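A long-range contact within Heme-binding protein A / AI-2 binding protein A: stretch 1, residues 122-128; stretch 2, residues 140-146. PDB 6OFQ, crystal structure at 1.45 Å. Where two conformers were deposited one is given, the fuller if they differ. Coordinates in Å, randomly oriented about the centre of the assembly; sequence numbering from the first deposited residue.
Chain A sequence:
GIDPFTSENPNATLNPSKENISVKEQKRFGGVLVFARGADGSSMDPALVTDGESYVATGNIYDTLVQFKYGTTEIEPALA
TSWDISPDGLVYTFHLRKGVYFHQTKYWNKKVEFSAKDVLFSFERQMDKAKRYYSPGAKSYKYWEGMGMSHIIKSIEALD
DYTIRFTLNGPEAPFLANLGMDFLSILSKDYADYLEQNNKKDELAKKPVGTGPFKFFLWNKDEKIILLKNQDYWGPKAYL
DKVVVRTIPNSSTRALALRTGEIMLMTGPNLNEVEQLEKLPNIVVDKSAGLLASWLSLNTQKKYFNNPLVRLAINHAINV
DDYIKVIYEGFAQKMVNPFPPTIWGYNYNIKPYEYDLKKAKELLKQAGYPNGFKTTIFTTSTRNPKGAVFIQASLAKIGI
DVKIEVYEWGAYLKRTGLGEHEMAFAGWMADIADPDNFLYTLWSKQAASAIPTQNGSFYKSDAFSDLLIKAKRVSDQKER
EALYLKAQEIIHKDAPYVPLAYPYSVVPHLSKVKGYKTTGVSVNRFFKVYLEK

Stretch 1, residues 122-128: SFERQMD
Stretch 2 140-146: SYKYWEG

Residues 122-127 form the last turns of a helix that begins earlier in the chain; Asp128, at phi/psi -116/116, is the first residue to leave helical geometry. In the second stretch Ser140 is extended (-144/143), Tyr141 (-88/79) occupies the N-cap position, and a helix runs from Lys142 through Gly146 and onward, with Glu145 N to Tyr141 O at 3.0 Å and Gly146 N to Lys142 O at 2.9 Å. The helix axes approach to 10.2 Å and cross at -59°, their N-to-C directions 59° apart. Register is set by Gln126 CA and Tyr141 CA, 6.2 Å apart.

Gln126 points toward the second stretch, and its chi angles (-47°, m; -171°, t; 52°) lay its aliphatic part between two aromatic rings. CG sits over the Tyr141 ring in a CH-pi contact, 3.8 Å from the centroid and 14° off the normal; CB sits likewise over the five-membered ring of Trp144, 3.7 Å from its centroid and 26° off. The amide is anchored at its nitrogen, where Gln126 NE2 donates to Ser122 O (3.1 Å, 172°), and Gln126 OE1 lies 3.3 Å from Trp144 CB. A water accepts from Trp144 N (3.0 Å) and lies 2.8 Å from Gln126 OE1, to which it can donate, linking this amide to the backbone of the second helix.

Tyr141 (chi1 -65°, m; chi2 -64°) also points toward its partner, bringing CE2 within 3.3 Å of Arg125 O. Arg125 leaves its backbone sideways, but chi1 72° (p) followed by chi2 -166° and chi3 -180° (both t) and chi4 117° carries the guanidinium nearer, with Tyr141 CE1 over one of its faces. Arg125 NE donates to Ser122 O at 3.1 Å, so that carbonyl receives two side chains. Arg125 NH1 and Tyr141 OH are 3.3 Å apart, and each is hydrogen-bonded elsewhere in the structure.

The CA-to-CB bond of Trp144 points toward the first stretch, and chi1 -176° (t) with chi2 -74° sets the indole against Phe123, Gln126 and Met127. Phe123 O lies over one face, 3.8 Å from Trp144 CH2, while Phe123 (chi1 -76°, m; chi2 67°) brings CD2 to 3.8 Å from Trp144 CZ3. Met127 CB packs 3.5 Å from Trp144 CZ2; chi angles of -167° (t), 159° (t) and 61° (p) lead its end away, leaving SD at the indole edge, 5.4 Å from the six-membered centroid.

Glu145 (-66°, m; -57°, m; -53°) turns OE2 to 4.1 Å from Gln126 O. Two waters bridge these acceptors, donating to Gln126 O at 2.8 and 3.3 Å and to Glu145 OE2 at 2.6 and 2.8 Å, respectively.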

ATOM      1  N   SER A 122       8.356 -13.770  13.233  1.00  5.50           N
ATOM      2  CA  SER A 122       7.920 -12.752  12.275  1.00  5.17           C
ATOM      3  C   SER A 122       7.489 -11.457  12.928  1.00  5.31           C
ATOM      4  O   SER A 122       7.708 -10.395  12.376  1.00  5.65           O
ATOM      5  CB  SER A 122       6.814 -13.340  11.403  1.00  5.36           C
ATOM      6  OG  SER A 122       7.279 -14.441  10.631  1.00  6.01           O
ATOM      7  N   PHE A 123       6.831 -11.599  14.087  1.00  4.78           N
ATOM      8  CA  PHE A 123       6.371 -10.449  14.854  1.00  4.90           C
ATOM      9  C   PHE A 123       7.432  -9.908  15.796  1.00  5.73           C
ATOM     10  O   PHE A 123       7.649  -8.717  15.875  1.00  5.52           O
ATOM     11  CB  PHE A 123       5.093 -10.783  15.653  1.00  5.09           C
ATOM     12  CG  PHE A 123       3.804 -10.836  14.850  1.00  4.86           C
ATOM     13  CD1 PHE A 123       3.580 -11.810  13.900  1.00  5.46           C
ATOM     14  CD2 PHE A 123       2.790  -9.948  15.128  1.00  4.84           C
ATOM     15  CE1 PHE A 123       2.456 -11.799  13.106  1.00  5.81           C
ATOM     16  CE2 PHE A 123       1.658  -9.979  14.384  1.00  4.91           C
ATOM     17  CZ  PHE A 123       1.440 -10.960  13.474  1.00  4.79           C
ATOM     18  N   GLU A 124       8.055 -10.802  16.587  1.00  5.73           N
ATOM     19  CA  GLU A 124       9.004 -10.391  17.596  1.00  6.50           C
ATOM     20  C   GLU A 124      10.235  -9.675  17.044  1.00  5.62           C
ATOM     21  O   GLU A 124      10.757  -8.767  17.684  1.00  7.05           O
ATOM     22  CB  GLU A 124       9.459 -11.471  18.552  1.00  8.11           C
ATOM     23  CG  GLU A 124       8.371 -12.031  19.440  1.00  9.66           C
ATOM     24  CD  GLU A 124       8.925 -13.152  20.338  1.00 11.57           C
ATOM     25  OE1 GLU A 124       9.891 -13.850  19.984  1.00 12.54           O
ATOM     26  OE2 GLU A 124       8.215 -13.345  21.344  1.00 16.65           O
ATOM     27  N   ARG A 125      10.605 -10.002  15.821  1.00  5.78           N
ATOM     28  CA  ARG A 125      11.711  -9.321  15.217  1.00  6.04           C
ATOM     29  C   ARG A 125      11.447  -7.838  15.047  1.00  6.54           C
ATOM     30  O   ARG A 125      12.385  -7.028  14.992  1.00  6.35           O
ATOM     31  CB  ARG A 125      12.041  -9.991  13.900  1.00  5.76           C
ATOM     32  CG  ARG A 125      11.030  -9.736  12.778  1.00  5.35           C
ATOM     33  CD  ARG A 125      11.217 -10.683  11.612  1.00  4.77           C
ATOM     34  NE  ARG A 125      10.254 -10.435  10.542  1.00  5.01           N
ATOM     35  CZ  ARG A 125      10.511 -10.044   9.306  1.00  4.82           C
ATOM     36  NH1 ARG A 125      11.755  -9.852   8.894  1.00  4.87           N
ATOM     37  NH2 ARG A 125       9.516  -9.896   8.441  1.00  4.30           N
ATOM     38  N   GLN A 126      10.183  -7.457  14.868  1.00  6.39           N
ATOM     39  CA  GLN A 126       9.785  -6.066  14.711  1.00  6.76           C
ATOM     40  C   GLN A 126       9.544  -5.413  16.046  1.00  8.12           C
ATOM     41  O   GLN A 126       9.809  -4.215  16.192  1.00  8.96           O
ATOM     42  CB  GLN A 126       8.542  -5.995  13.811  1.00  6.32           C
ATOM     43  CG  GLN A 126       8.659  -6.847  12.555  1.00  5.52           C
ATOM     44  CD  GLN A 126       7.550  -6.648  11.522  1.00  5.10           C
ATOM     45  OE1 GLN A 126       7.302  -5.490  11.144  1.00  4.95           O
ATOM     46  NE2 GLN A 126       6.886  -7.731  11.080  1.00  5.33           N
ATOM     47  N   MET A 127       9.023  -6.175  16.993  1.00  9.44           N
ATOM     48  CA  MET A 127       8.638  -5.655  18.318  1.00 10.48           C
ATOM     49  C   MET A 127       9.861  -5.372  19.212  1.00 11.99           C
ATOM     50  O   MET A 127       9.812  -4.413  19.987  1.00 14.12           O
ATOM     51  CB  MET A 127       7.748  -6.678  19.006  1.00 11.57           C
ATOM     52  CG  MET A 127       7.066  -6.097  20.223  1.00 12.89           C
ATOM     53  SD  MET A 127       5.635  -7.066  20.628  1.00 20.22           S
ATOM     54  CE  MET A 127       6.269  -8.656  20.966  1.00 22.77           C
ATOM     55  N   ASP A 128      10.861  -6.245  19.137  1.00 11.36           N
ATOM     56  CA  ASP A 128      12.017  -6.221  20.056  1.00 12.46           C
ATOM     57  C   ASP A 128      13.258  -5.925  19.211  1.00 12.72           C
ATOM     58  O   ASP A 128      13.691  -6.774  18.443  1.00 11.15           O
ATOM     59  CB  ASP A 128      12.100  -7.618  20.715  1.00 12.09           C
ATOM     60  CG  ASP A 128      13.243  -7.749  21.714  1.00 15.08           C
ATOM     61  OD1 ASP A 128      14.128  -6.884  21.724  1.00 17.18           O
ATOM     62  OD2 ASP A 128      13.210  -8.762  22.441  1.00 19.25           O
ATOM     63  N   SER A 140      14.499  -1.119   7.836  1.00 10.13           N
ATOM     64  CA  SER A 140      13.608  -0.633   8.855  1.00 10.71           C
ATOM     65  C   SER A 140      12.249  -1.322   8.710  1.00  7.79           C
ATOM     66  O   SER A 140      11.748  -1.527   7.594  1.00  6.69           O
ATOM     67  CB  SER A 140      13.373   0.850   8.697  1.00 12.57           C
ATOM     68  OG  SER A 140      12.472   1.293   9.696  1.00 22.58           O
ATOM     69  N   TYR A 141      11.616  -1.619   9.854  1.00  6.04           N
ATOM     70  CA  TYR A 141      10.256  -2.172   9.888  1.00  5.22           C
ATOM     71  C   TYR A 141       9.275  -1.035   9.901  1.00  5.15           C
ATOM     72  O   TYR A 141       8.701  -0.684  10.924  1.00  5.65           O
ATOM     73  CB  TYR A 141      10.127  -3.100  11.117  1.00  5.17           C
ATOM     74  CG  TYR A 141      11.026  -4.346  11.034  1.00  5.30           C
ATOM     75  CD1 TYR A 141      10.851  -5.308  10.049  1.00  5.54           C
ATOM     76  CD2 TYR A 141      12.020  -4.592  12.008  1.00  5.90           C
ATOM     77  CE1 TYR A 141      11.669  -6.425   9.928  1.00  5.70           C
ATOM     78  CE2 TYR A 141      12.758  -5.776  11.965  1.00  6.34           C
ATOM     79  CZ  TYR A 141      12.602  -6.663  10.933  1.00  5.83           C
ATOM     80  OH  TYR A 141      13.416  -7.776  10.859  1.00  6.41           O
ATOM     81  N   LYS A 142       9.073  -0.484   8.703  1.00  5.47           N
ATOM     82  CA  LYS A 142       8.384   0.775   8.549  1.00  5.60           C
ATOM     83  C   LYS A 142       6.932   0.805   8.944  1.00  5.08           C
ATOM     84  O   LYS A 142       6.498   1.709   9.683  1.00  4.77           O
ATOM     85  CB  LYS A 142       8.522   1.353   7.105  1.00  7.02           C
ATOM     86  CG  LYS A 142       9.959   1.713   6.696  1.00  9.69           C
ATOM     87  CD  LYS A 142      10.069   1.948   5.179  1.00 12.37           C
ATOM     88  CE  LYS A 142      11.423   1.838   4.491  1.00 17.90           C
ATOM     89  NZ  LYS A 142      11.339   2.338   3.087  1.00 22.97           N
ATOM     90  N   TYR A 143       6.126  -0.151   8.486  1.00  4.34           N
ATOM     91  CA  TYR A 143       4.758  -0.217   8.921  1.00  4.35           C
ATOM     92  C   TYR A 143       4.705  -0.397  10.416  1.00  4.09           C
ATOM     93  O   TYR A 143       3.823   0.205  11.040  1.00  4.69           O
ATOM     94  CB  TYR A 143       4.003  -1.361   8.260  1.00  4.28           C
ATOM     95  CG  TYR A 143       3.211  -1.016   6.988  1.00  3.96           C
ATOM     96  CD1 TYR A 143       1.956  -0.468   7.121  1.00  3.94           C
ATOM     97  CD2 TYR A 143       3.628  -1.378   5.715  1.00  4.07           C
ATOM     98  CE1 TYR A 143       1.144  -0.202   6.028  1.00  3.79           C
ATOM     99  CE2 TYR A 143       2.836  -1.145   4.592  1.00  3.91           C
ATOM    100  CZ  TYR A 143       1.585  -0.592   4.792  1.00  3.62           C
ATOM    101  OH  TYR A 143       0.786  -0.450   3.674  1.00  4.00           O
ATOM    102  N   TRP A 144       5.440  -1.362  10.971  1.00  4.76           N
ATOM    103  CA  TRP A 144       5.367  -1.667  12.404  1.00  4.55           C
ATOM    104  C   TRP A 144       5.612  -0.407  13.246  1.00  4.73           C
ATOM    105  O   TRP A 144       4.847  -0.108  14.185  1.00  5.14           O
ATOM    106  CB  TRP A 144       6.335  -2.797  12.774  1.00  4.62           C
ATOM    107  CG  TRP A 144       6.266  -3.221  14.174  1.00  4.83           C
ATOM    108  CD1 TRP A 144       6.754  -2.550  15.263  1.00  5.47           C
ATOM    109  CD2 TRP A 144       5.655  -4.423  14.679  1.00  4.48           C
ATOM    110  NE1 TRP A 144       6.417  -3.234  16.408  1.00  5.10           N
ATOM    111  CE2 TRP A 144       5.769  -4.405  16.092  1.00  4.88           C
ATOM    112  CE3 TRP A 144       5.037  -5.534  14.093  1.00  4.77           C
ATOM    113  CZ2 TRP A 144       5.232  -5.392  16.903  1.00  4.71           C
ATOM    114  CZ3 TRP A 144       4.549  -6.545  14.890  1.00  5.07           C
ATOM    115  CH2 TRP A 144       4.646  -6.474  16.308  1.00  4.77           C
ATOM    116  N   GLU A 145       6.689   0.306  12.898  0.50  4.61           N
ATOM    117  CA  GLU A 145       7.026   1.545  13.577  0.50  5.34           C
ATOM    118  C   GLU A 145       6.000   2.630  13.416  0.50  5.22           C
ATOM    119  O   GLU A 145       5.497   3.225  14.373  0.50  5.34           O
ATOM    120  CB  GLU A 145       8.426   2.039  13.191  0.50  5.84           C
ATOM    121  CG  GLU A 145       9.539   1.124  13.674  0.50  6.64           C
ATOM    122  CD  GLU A 145       9.492   0.936  15.179  0.50  7.71           C
ATOM    123  OE1 GLU A 145       9.471   1.933  15.928  0.50  9.36           O
ATOM    124  OE2 GLU A 145       9.335  -0.229  15.605  0.50  9.56           O
ATOM    125  N   GLY A 146       5.584   2.834  12.172  1.00  4.77           N
ATOM    126  CA  GLY A 146       4.599   3.829  11.854  1.00  4.69           C
ATOM    127  C   GLY A 146       3.273   3.731  12.549  1.00  4.04           C
ATOM    128  O   GLY A 146       2.601   4.710  12.932  1.00  5.52           O
TER
HETATM  129  O   HOH W   1       7.015  -3.367   9.306  1.00  4.76           O
HETATM  130  O   HOH W   2      10.825  -2.112  14.689  1.00 17.73           O
HETATM  131  O   HOH W   3       9.594  -1.502  18.030  1.00 24.41           O